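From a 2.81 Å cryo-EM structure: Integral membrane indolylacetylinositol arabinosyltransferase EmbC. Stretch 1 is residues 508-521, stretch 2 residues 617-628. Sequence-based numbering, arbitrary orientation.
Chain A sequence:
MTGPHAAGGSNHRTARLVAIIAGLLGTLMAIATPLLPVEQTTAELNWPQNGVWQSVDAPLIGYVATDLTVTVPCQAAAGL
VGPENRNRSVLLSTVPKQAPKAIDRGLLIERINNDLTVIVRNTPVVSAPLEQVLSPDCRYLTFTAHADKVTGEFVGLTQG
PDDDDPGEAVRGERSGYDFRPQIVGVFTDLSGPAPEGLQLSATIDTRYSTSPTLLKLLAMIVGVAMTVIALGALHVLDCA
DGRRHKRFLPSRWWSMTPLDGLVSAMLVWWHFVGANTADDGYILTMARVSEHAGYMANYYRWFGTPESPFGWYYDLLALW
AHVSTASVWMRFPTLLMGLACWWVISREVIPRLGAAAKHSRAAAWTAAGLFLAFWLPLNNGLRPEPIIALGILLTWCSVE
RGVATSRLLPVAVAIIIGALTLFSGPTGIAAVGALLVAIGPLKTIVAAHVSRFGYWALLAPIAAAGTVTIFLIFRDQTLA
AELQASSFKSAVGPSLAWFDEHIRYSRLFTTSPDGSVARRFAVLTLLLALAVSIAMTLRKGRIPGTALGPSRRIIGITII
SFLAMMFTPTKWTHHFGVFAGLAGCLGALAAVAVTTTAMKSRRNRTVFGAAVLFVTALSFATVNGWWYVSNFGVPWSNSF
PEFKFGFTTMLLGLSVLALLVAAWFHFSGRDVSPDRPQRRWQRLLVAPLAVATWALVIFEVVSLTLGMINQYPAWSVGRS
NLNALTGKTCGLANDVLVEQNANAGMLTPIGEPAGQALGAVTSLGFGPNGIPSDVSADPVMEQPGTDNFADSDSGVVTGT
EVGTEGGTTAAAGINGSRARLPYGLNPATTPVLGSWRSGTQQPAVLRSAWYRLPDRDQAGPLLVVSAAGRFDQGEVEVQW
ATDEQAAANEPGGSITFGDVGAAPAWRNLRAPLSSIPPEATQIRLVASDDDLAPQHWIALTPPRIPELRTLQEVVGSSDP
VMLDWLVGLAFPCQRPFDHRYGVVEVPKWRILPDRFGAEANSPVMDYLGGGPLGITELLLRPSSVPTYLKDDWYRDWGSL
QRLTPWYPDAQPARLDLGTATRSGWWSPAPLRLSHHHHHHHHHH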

ATOM      1  N   LEU A 508       4.690   7.679  -1.685  1.00 15.07           N
ATOM      2  CA  LEU A 508       5.377   8.745  -0.965  1.00 15.07           C
ATOM      3  C   LEU A 508       5.597   8.410   0.505  1.00 15.07           C
ATOM      4  O   LEU A 508       6.538   8.924   1.112  1.00 15.07           O
ATOM      5  CB  LEU A 508       4.587  10.046  -1.095  1.00 15.07           C
ATOM      6  CG  LEU A 508       5.142  11.353  -0.534  1.00 15.07           C
ATOM      7  CD1 LEU A 508       6.395  11.742  -1.256  1.00 15.07           C
ATOM      8  CD2 LEU A 508       4.119  12.448  -0.632  1.00 15.07           C
ATOM      9  N   PHE A 509       4.772   7.543   1.089  1.00 15.07           N
ATOM     10  CA  PHE A 509       4.870   7.188   2.499  1.00 15.07           C
ATOM     11  C   PHE A 509       5.411   5.783   2.722  1.00 15.07           C
ATOM     12  O   PHE A 509       5.067   5.138   3.708  1.00 15.07           O
ATOM     13  CB  PHE A 509       3.518   7.334   3.184  1.00 15.07           C
ATOM     14  CG  PHE A 509       3.124   8.746   3.427  1.00 15.07           C
ATOM     15  CD1 PHE A 509       3.641   9.436   4.505  1.00 15.07           C
ATOM     16  CD2 PHE A 509       2.240   9.385   2.592  1.00 15.07           C
ATOM     17  CE1 PHE A 509       3.290  10.735   4.733  1.00 15.07           C
ATOM     18  CE2 PHE A 509       1.884  10.686   2.813  1.00 15.07           C
ATOM     19  CZ  PHE A 509       2.410  11.361   3.887  1.00 15.07           C
ATOM     20  N   THR A 510       6.261   5.297   1.835  1.00 15.07           N
ATOM     21  CA  THR A 510       6.951   4.041   2.070  1.00 15.07           C
ATOM     22  C   THR A 510       8.268   4.318   2.784  1.00 15.07           C
ATOM     23  O   THR A 510       8.530   5.431   3.242  1.00 15.07           O
ATOM     24  CB  THR A 510       7.167   3.287   0.764  1.00 15.07           C
ATOM     25  OG1 THR A 510       7.856   4.126  -0.169  1.00 15.07           O
ATOM     26  CG2 THR A 510       5.851   2.845   0.178  1.00 15.07           C
ATOM     27  N   THR A 511       9.107   3.298   2.904  1.00 19.62           N
ATOM     28  CA  THR A 511      10.435   3.417   3.497  1.00 19.62           C
ATOM     29  C   THR A 511      11.388   2.893   2.428  1.00 19.62           C
ATOM     30  O   THR A 511      11.760   1.718   2.420  1.00 19.62           O
ATOM     31  CB  THR A 511      10.520   2.642   4.815  1.00 19.62           C
ATOM     32  OG1 THR A 511       9.509   3.118   5.708  1.00 19.62           O
ATOM     33  CG2 THR A 511      11.848   2.850   5.480  1.00 19.62           C
ATOM     34  N   SER A 512      11.770   3.778   1.516  1.00 25.41           N
ATOM     35  CA  SER A 512      12.429   3.430   0.266  1.00 25.41           C
ATOM     36  C   SER A 512      12.999   4.719  -0.318  1.00 25.41           C
ATOM     37  O   SER A 512      12.801   5.782   0.275  1.00 25.41           O
ATOM     38  CB  SER A 512      11.429   2.751  -0.673  1.00 25.41           C
ATOM     39  OG  SER A 512      10.423   3.650  -1.088  1.00 25.41           O
ATOM     40  N   PRO A 513      13.741   4.689  -1.432  1.00 16.24           N
ATOM     41  CA  PRO A 513      14.092   5.952  -2.098  1.00 16.24           C
ATOM     42  C   PRO A 513      12.919   6.720  -2.688  1.00 16.24           C
ATOM     43  O   PRO A 513      13.075   7.913  -2.966  1.00 16.24           O
ATOM     44  CB  PRO A 513      15.071   5.508  -3.184  1.00 16.24           C
ATOM     45  CG  PRO A 513      15.698   4.331  -2.627  1.00 16.24           C
ATOM     46  CD  PRO A 513      14.654   3.612  -1.858  1.00 16.24           C
ATOM     47  N   ASP A 514      11.761   6.097  -2.903  1.00 17.13           N
ATOM     48  CA  ASP A 514      10.587   6.855  -3.317  1.00 17.13           C
ATOM     49  C   ASP A 514      10.008   7.683  -2.186  1.00 17.13           C
ATOM     50  O   ASP A 514       9.462   8.761  -2.428  1.00 17.13           O
ATOM     51  CB  ASP A 514       9.505   5.924  -3.851  1.00 17.13           C
ATOM     52  CG  ASP A 514       9.811   5.406  -5.229  1.00 17.13           C
ATOM     53  OD1 ASP A 514      10.482   6.126  -5.989  1.00 17.13           O
ATOM     54  OD2 ASP A 514       9.374   4.286  -5.560  1.00 17.13           O
ATOM     55  N   GLY A 515      10.112   7.205  -0.958  1.00 15.07           N
ATOM     56  CA  GLY A 515       9.528   7.892   0.168  1.00 15.07           C
ATOM     57  C   GLY A 515      10.553   8.370   1.163  1.00 15.07           C
ATOM     58  O   GLY A 515      10.382   8.172   2.364  1.00 15.07           O
ATOM     59  N   SER A 516      11.635   8.974   0.688  1.00 15.07           N
ATOM     60  CA  SER A 516      12.721   9.386   1.564  1.00 15.07           C
ATOM     61  C   SER A 516      12.385  10.717   2.229  1.00 15.07           C
ATOM     62  O   SER A 516      11.267  11.223   2.126  1.00 15.07           O
ATOM     63  CB  SER A 516      14.026   9.431   0.782  1.00 15.07           C
ATOM     64  OG  SER A 516      13.968  10.397  -0.242  1.00 15.07           O
ATOM     65  N   VAL A 517      13.358  11.285   2.946  1.00 15.07           N
ATOM     66  CA  VAL A 517      13.125  12.476   3.761  1.00 15.07           C
ATOM     67  C   VAL A 517      12.864  13.694   2.882  1.00 15.07           C
ATOM     68  O   VAL A 517      11.933  14.472   3.134  1.00 15.07           O
ATOM     69  CB  VAL A 517      14.325  12.706   4.702  1.00 15.07           C
ATOM     70  CG1 VAL A 517      14.184  13.996   5.453  1.00 15.07           C
ATOM     71  CG2 VAL A 517      14.469  11.575   5.680  1.00 15.07           C
ATOM     72  N   ALA A 518      13.651  13.845   1.814  1.00 15.07           N
ATOM     73  CA  ALA A 518      13.648  15.061   1.010  1.00 15.07           C
ATOM     74  C   ALA A 518      12.352  15.221   0.227  1.00 15.07           C
ATOM     75  O   ALA A 518      11.736  16.295   0.239  1.00 15.07           O
ATOM     76  CB  ALA A 518      14.845  15.038   0.071  1.00 15.07           C
ATOM     77  N   ARG A 519      11.912  14.147  -0.430  1.00 15.07           N
ATOM     78  CA  ARG A 519      10.700  14.188  -1.239  1.00 15.07           C
ATOM     79  C   ARG A 519       9.463  14.396  -0.375  1.00 15.07           C
ATOM     80  O   ARG A 519       8.560  15.174  -0.730  1.00 15.07           O
ATOM     81  CB  ARG A 519      10.576  12.903  -2.052  1.00 15.07           C
ATOM     82  CG  ARG A 519      11.639  12.737  -3.117  1.00 15.07           C
ATOM     83  CD  ARG A 519      11.344  11.580  -4.047  1.00 15.07           C
ATOM     84  NE  ARG A 519      12.336  11.495  -5.113  1.00 15.07           N
ATOM     85  CZ  ARG A 519      12.279  10.654  -6.136  1.00 15.07           C
ATOM     86  NH1 ARG A 519      11.264   9.821  -6.265  1.00 15.07           N
ATOM     87  NH2 ARG A 519      13.233  10.667  -7.052  1.00 15.07           N
ATOM     88  N   ARG A 520       9.426  13.730   0.777  1.00 15.07           N
ATOM     89  CA  ARG A 520       8.279  13.830   1.667  1.00 15.07           C
ATOM     90  C   ARG A 520       8.176  15.234   2.244  1.00 15.07           C
ATOM     91  O   ARG A 520       7.083  15.810   2.314  1.00 15.07           O
ATOM     92  CB  ARG A 520       8.397  12.781   2.770  1.00 15.07           C
ATOM     93  CG  ARG A 520       7.115  12.548   3.496  1.00 15.07           C
ATOM     94  CD  ARG A 520       7.235  11.536   4.601  1.00 15.07           C
ATOM     95  NE  ARG A 520       7.569  10.200   4.136  1.00 15.07           N
ATOM     96  CZ  ARG A 520       7.658   9.149   4.940  1.00 15.07           C
ATOM     97  NH1 ARG A 520       7.969   7.965   4.452  1.00 15.07           N
ATOM     98  NH2 ARG A 520       7.392   9.277   6.224  1.00 15.07           N
ATOM     99  N   PHE A 521       9.326  15.827   2.585  1.00 15.07           N
ATOM    100  CA  PHE A 521       9.351  17.195   3.096  1.00 15.07           C
ATOM    101  C   PHE A 521       8.885  18.198   2.054  1.00 15.07           C
ATOM    102  O   PHE A 521       8.139  19.130   2.375  1.00 15.07           O
ATOM    103  CB  PHE A 521      10.754  17.553   3.566  1.00 15.07           C
ATOM    104  CG  PHE A 521      10.868  18.946   4.104  1.00 15.07           C
ATOM    105  CD1 PHE A 521      10.385  19.257   5.359  1.00 15.07           C
ATOM    106  CD2 PHE A 521      11.459  19.947   3.353  1.00 15.07           C
ATOM    107  CE1 PHE A 521      10.489  20.532   5.851  1.00 15.07           C
ATOM    108  CE2 PHE A 521      11.561  21.223   3.842  1.00 15.07           C
ATOM    109  CZ  PHE A 521      11.078  21.515   5.090  1.00 15.07           C
ATOM    110  N   ALA A 617       8.366  16.904  11.631  1.00 15.07           N
ATOM    111  CA  ALA A 617       8.426  15.632  12.347  1.00 15.07           C
ATOM    112  C   ALA A 617       7.976  14.476  11.469  1.00 15.07           C
ATOM    113  O   ALA A 617       8.537  13.381  11.537  1.00 15.07           O
ATOM    114  CB  ALA A 617       7.552  15.691  13.592  1.00 15.07           C
ATOM    115  N   LEU A 618       6.947  14.699  10.654  1.00 15.07           N
ATOM    116  CA  LEU A 618       6.432  13.633   9.804  1.00 15.07           C
ATOM    117  C   LEU A 618       7.381  13.318   8.652  1.00 15.07           C
ATOM    118  O   LEU A 618       7.364  12.202   8.126  1.00 15.07           O
ATOM    119  CB  LEU A 618       5.047  14.025   9.291  1.00 15.07           C
ATOM    120  CG  LEU A 618       4.219  13.036   8.485  1.00 15.07           C
ATOM    121  CD1 LEU A 618       3.944  11.807   9.304  1.00 15.07           C
ATOM    122  CD2 LEU A 618       2.929  13.692   8.080  1.00 15.07           C
ATOM    123  N   SER A 619       8.233  14.272   8.268  1.00 15.07           N
ATOM    124  CA  SER A 619       9.194  14.024   7.196  1.00 15.07           C
ATOM    125  C   SER A 619      10.307  13.062   7.599  1.00 15.07           C
ATOM    126  O   SER A 619      10.735  12.252   6.779  1.00 15.07           O
ATOM    127  CB  SER A 619       9.806  15.338   6.744  1.00 15.07           C
ATOM    128  OG  SER A 619       8.799  16.204   6.274  1.00 15.07           O
ATOM    129  N   PHE A 620      10.793  13.132   8.841  1.00 15.07           N
ATOM    130  CA  PHE A 620      11.940  12.354   9.299  1.00 15.07           C
ATOM    131  C   PHE A 620      11.596  10.939   9.731  1.00 15.07           C
ATOM    132  O   PHE A 620      12.420  10.290  10.379  1.00 15.07           O
ATOM    133  CB  PHE A 620      12.644  13.056  10.455  1.00 15.07           C
ATOM    134  CG  PHE A 620      13.581  14.124  10.030  1.00 15.07           C
ATOM    135  CD1 PHE A 620      14.850  13.793   9.592  1.00 15.07           C
ATOM    136  CD2 PHE A 620      13.225  15.448  10.077  1.00 15.07           C
ATOM    137  CE1 PHE A 620      15.731  14.757   9.198  1.00 15.07           C
ATOM    138  CE2 PHE A 620      14.106  16.421   9.681  1.00 15.07           C
ATOM    139  CZ  PHE A 620      15.365  16.069   9.243  1.00 15.07           C
ATOM    140  N   ALA A 621      10.422  10.432   9.379  1.00 15.07           N
ATOM    141  CA  ALA A 621       9.995   9.101   9.794  1.00 15.07           C
ATOM    142  C   ALA A 621      10.308   8.063   8.734  1.00 15.07           C
ATOM    143  O   ALA A 621       9.545   7.121   8.536  1.00 15.07           O
ATOM    144  CB  ALA A 621       8.511   9.103  10.121  1.00 15.07           C
ATOM    145  N   THR A 622      11.423   8.228   8.030  1.00 15.07           N
ATOM    146  CA  THR A 622      11.813   7.356   6.937  1.00 15.07           C
ATOM    147  C   THR A 622      13.333   7.340   6.861  1.00 15.07           C
ATOM    148  O   THR A 622      14.015   7.796   7.778  1.00 15.07           O
ATOM    149  CB  THR A 622      11.151   7.825   5.641  1.00 15.07           C
ATOM    150  OG1 THR A 622      11.530   6.966   4.565  1.00 15.07           O
ATOM    151  CG2 THR A 622      11.531   9.245   5.336  1.00 15.07           C
ATOM    152  N   VAL A 623      13.870   6.820   5.764  1.00 15.07           N
ATOM    153  CA  VAL A 623      15.305   6.671   5.586  1.00 15.07           C
ATOM    154  C   VAL A 623      15.849   7.819   4.750  1.00 15.07           C
ATOM    155  O   VAL A 623      15.118   8.530   4.064  1.00 15.07           O
ATOM    156  CB  VAL A 623      15.642   5.319   4.937  1.00 15.07           C
ATOM    157  CG1 VAL A 623      15.278   4.205   5.859  1.00 15.07           C
ATOM    158  CG2 VAL A 623      14.895   5.169   3.644  1.00 15.07           C
ATOM    159  N   ASN A 624      17.161   8.000   4.804  1.00 15.07           N
ATOM    160  CA  ASN A 624      17.860   8.973   3.965  1.00 15.07           C
ATOM    161  C   ASN A 624      18.335   8.305   2.675  1.00 15.07           C
ATOM    162  O   ASN A 624      19.504   8.342   2.322  1.00 15.07           O
ATOM    163  CB  ASN A 624      19.039   9.566   4.727  1.00 15.07           C
ATOM    164  CG  ASN A 624      19.632  10.768   4.055  1.00 15.07           C
ATOM    165  OD1 ASN A 624      18.928  11.515   3.386  1.00 15.07           O
ATOM    166  ND2 ASN A 624      20.938  10.926   4.162  1.00 15.07           N
ATOM    167  N   GLY A 625      17.406   7.679   1.966  1.00 15.07           N
ATOM    168  CA  GLY A 625      17.740   6.817   0.849  1.00 15.07           C
ATOM    169  C   GLY A 625      17.712   7.553  -0.478  1.00 15.07           C
ATOM    170  O   GLY A 625      16.812   8.345  -0.742  1.00 15.07           O
ATOM    171  N   TRP A 626      18.710   7.273  -1.302  1.00 15.07           N
ATOM    172  CA  TRP A 626      18.820   7.789  -2.656  1.00 15.07           C
ATOM    173  C   TRP A 626      18.870   6.599  -3.610  1.00 15.07           C
ATOM    174  O   TRP A 626      18.764   5.447  -3.198  1.00 15.07           O
ATOM    175  CB  TRP A 626      20.042   8.696  -2.775  1.00 15.07           C
ATOM    176  CG  TRP A 626      19.985   9.886  -1.876  1.00 15.07           C
ATOM    177  CD1 TRP A 626      20.560  10.009  -0.656  1.00 15.07           C
ATOM    178  CD2 TRP A 626      19.313  11.122  -2.126  1.00 15.07           C
ATOM    179  NE1 TRP A 626      20.289  11.239  -0.123  1.00 15.07           N
ATOM    180  CE2 TRP A 626      19.520  11.942  -1.008  1.00 15.07           C
ATOM    181  CE3 TRP A 626      18.544  11.609  -3.183  1.00 15.07           C
ATOM    182  CZ2 TRP A 626      19.001  13.225  -0.921  1.00 15.07           C
ATOM    183  CZ3 TRP A 626      18.037  12.879  -3.098  1.00 15.07           C
ATOM    184  CH2 TRP A 626      18.262  13.675  -1.977  1.00 15.07           C
ATOM    185  N   TRP A 627      19.056   6.872  -4.891  1.00 15.07           N
ATOM    186  CA  TRP A 627      18.951   5.853  -5.926  1.00 15.07           C
ATOM    187  C   TRP A 627      20.271   5.096  -6.065  1.00 15.07           C
ATOM    188  O   TRP A 627      21.094   5.111  -5.150  1.00 15.07           O
ATOM    189  CB  TRP A 627      18.461   6.479  -7.228  1.00 15.07           C
ATOM    190  CG  TRP A 627      17.030   6.815  -7.139  1.00 15.07           C
ATOM    191  CD1 TRP A 627      16.490   8.045  -6.943  1.00 15.07           C
ATOM    192  CD2 TRP A 627      15.943   5.898  -7.166  1.00 15.07           C
ATOM    193  NE1 TRP A 627      15.126   7.952  -6.881  1.00 15.07           N
ATOM    194  CE2 TRP A 627      14.766   6.640  -7.011  1.00 15.07           C
ATOM    195  CE3 TRP A 627      15.850   4.515  -7.324  1.00 15.07           C
ATOM    196  CZ2 TRP A 627      13.515   6.053  -7.009  1.00 15.07           C
ATOM    197  CZ3 TRP A 627      14.613   3.935  -7.321  1.00 15.07           C
ATOM    198  CH2 TRP A 627      13.457   4.700  -7.164  1.00 15.07           C
ATOM    199  N   TYR A 628      20.452   4.413  -7.201  1.00 15.07           N
ATOM    200  CA  TYR A 628      21.351   3.277  -7.402  1.00 15.07           C
ATOM    201  C   TYR A 628      22.780   3.416  -6.857  1.00 15.07           C
ATOM    202  O   TYR A 628      23.138   2.729  -5.896  1.00 15.07           O
ATOM    203  CB  TYR A 628      21.330   2.978  -8.912  1.00 15.07           C
ATOM    204  CG  TYR A 628      22.396   2.061  -9.426  1.00 15.07           C
ATOM    205  CD1 TYR A 628      22.502   0.761  -8.971  1.00 15.07           C
ATOM    206  CD2 TYR A 628      23.254   2.478 -10.431  1.00 15.07           C
ATOM    207  CE1 TYR A 628      23.482  -0.074  -9.445  1.00 15.07           C
ATOM    208  CE2 TYR A 628      24.225   1.644 -10.923  1.00 15.07           C
ATOM    209  CZ  TYR A 628      24.338   0.370 -10.420  1.00 15.07           C
ATOM    210  OH  TYR A 628      25.310  -0.479 -10.888  1.00 15.07           O
TER

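Three hydrogen bonds cross between the stretches, and only one of them is short. Thr 622, whose CA-to-CB bond points toward stretch 1, gives the proton of its hydroxyl to the backbone of Gly 515, with OG1 2.8 Å from Gly 515 O. The other two are weak. Val 517 N lies 3.5 Å from Val 623 O with an N-H...O angle of 128°, so both the length and the bend count against it. Arg 520 NH2 lies 3.5 Å from Leu 618 O at a straighter 154°, and there it is the length that limits the bond. All three acceptors are backbone carbonyls, so the polar link rests on main-chain oxygens even where side chains donate.

Gly 515 O also receives a weak bond from within its own stretch, from Arg 520 NH1 at 3.2 Å and 124°. One carbonyl therefore ties Thr 622 and Arg 520 together, and the packing agrees: Thr 622 CB sits over one face of the Arg 520 guanidinium, 3.4 Å from NH1, while Leu 618 O lies at the edge of that group, near its plane, where an N-H can reach it. A further weak bond within stretch 1 runs from Arg 520 NE to Leu 508 O, 3.4 Å at 138°. Proximity alone is not sufficient evidence here. Arg 520 NH1 comes within 2.9 Å of Thr 510 O, yet the angle is too poor for a hydrogen bond.

Pro 513, Asp 514 and Arg 519 meet the ring of Trp 627. Pro 513 CB stands 4.0 Å from the centroid of the six-membered ring of Trp 627 and 10° off the ring normal, a CH-pi contact almost directly over the face. At the ring edge, near its plane, Asp 514 OD1 approaches Trp 627 CZ2 to 3.2 Å, and Arg 519 NH2 comes to 3.3 Å from Trp 627 NE1. The latter pair consists of two donors, so it is a close approach without a hydrogen bond. Within stretch 1, Arg 519 NH1 and Asp 514 OD1 form a long salt bridge of 3.8 Å, so the two charged side chains lie near each other beside the indole.

Among the apolar contacts, Val 517 stands out for its covered area, 105 Å², the largest in stretch 1; the buried surface totals 937 Å². Its CG1 lies over one face of the Phe 620 ring, 4.1 Å from CE1, and its CG2 is 3.8 Å from Thr 622 CG2. Thr 622 thus combines a polar bond through its hydroxyl with methyl packing. Ala 518 CB reaches Trp 626 CH2 at 4.2 Å.

Two further contacts involve main-chain oxygens of stretch 2. Pro 513 and Gly 625 have CA atoms 4.8 Å apart, and Gly 625 O lies 3.4 Å from Ser 516 CB. Ser 516 CA also makes a CA-H...O contact with Val 623 O, 3.6 Å with 123° at the hydrogen.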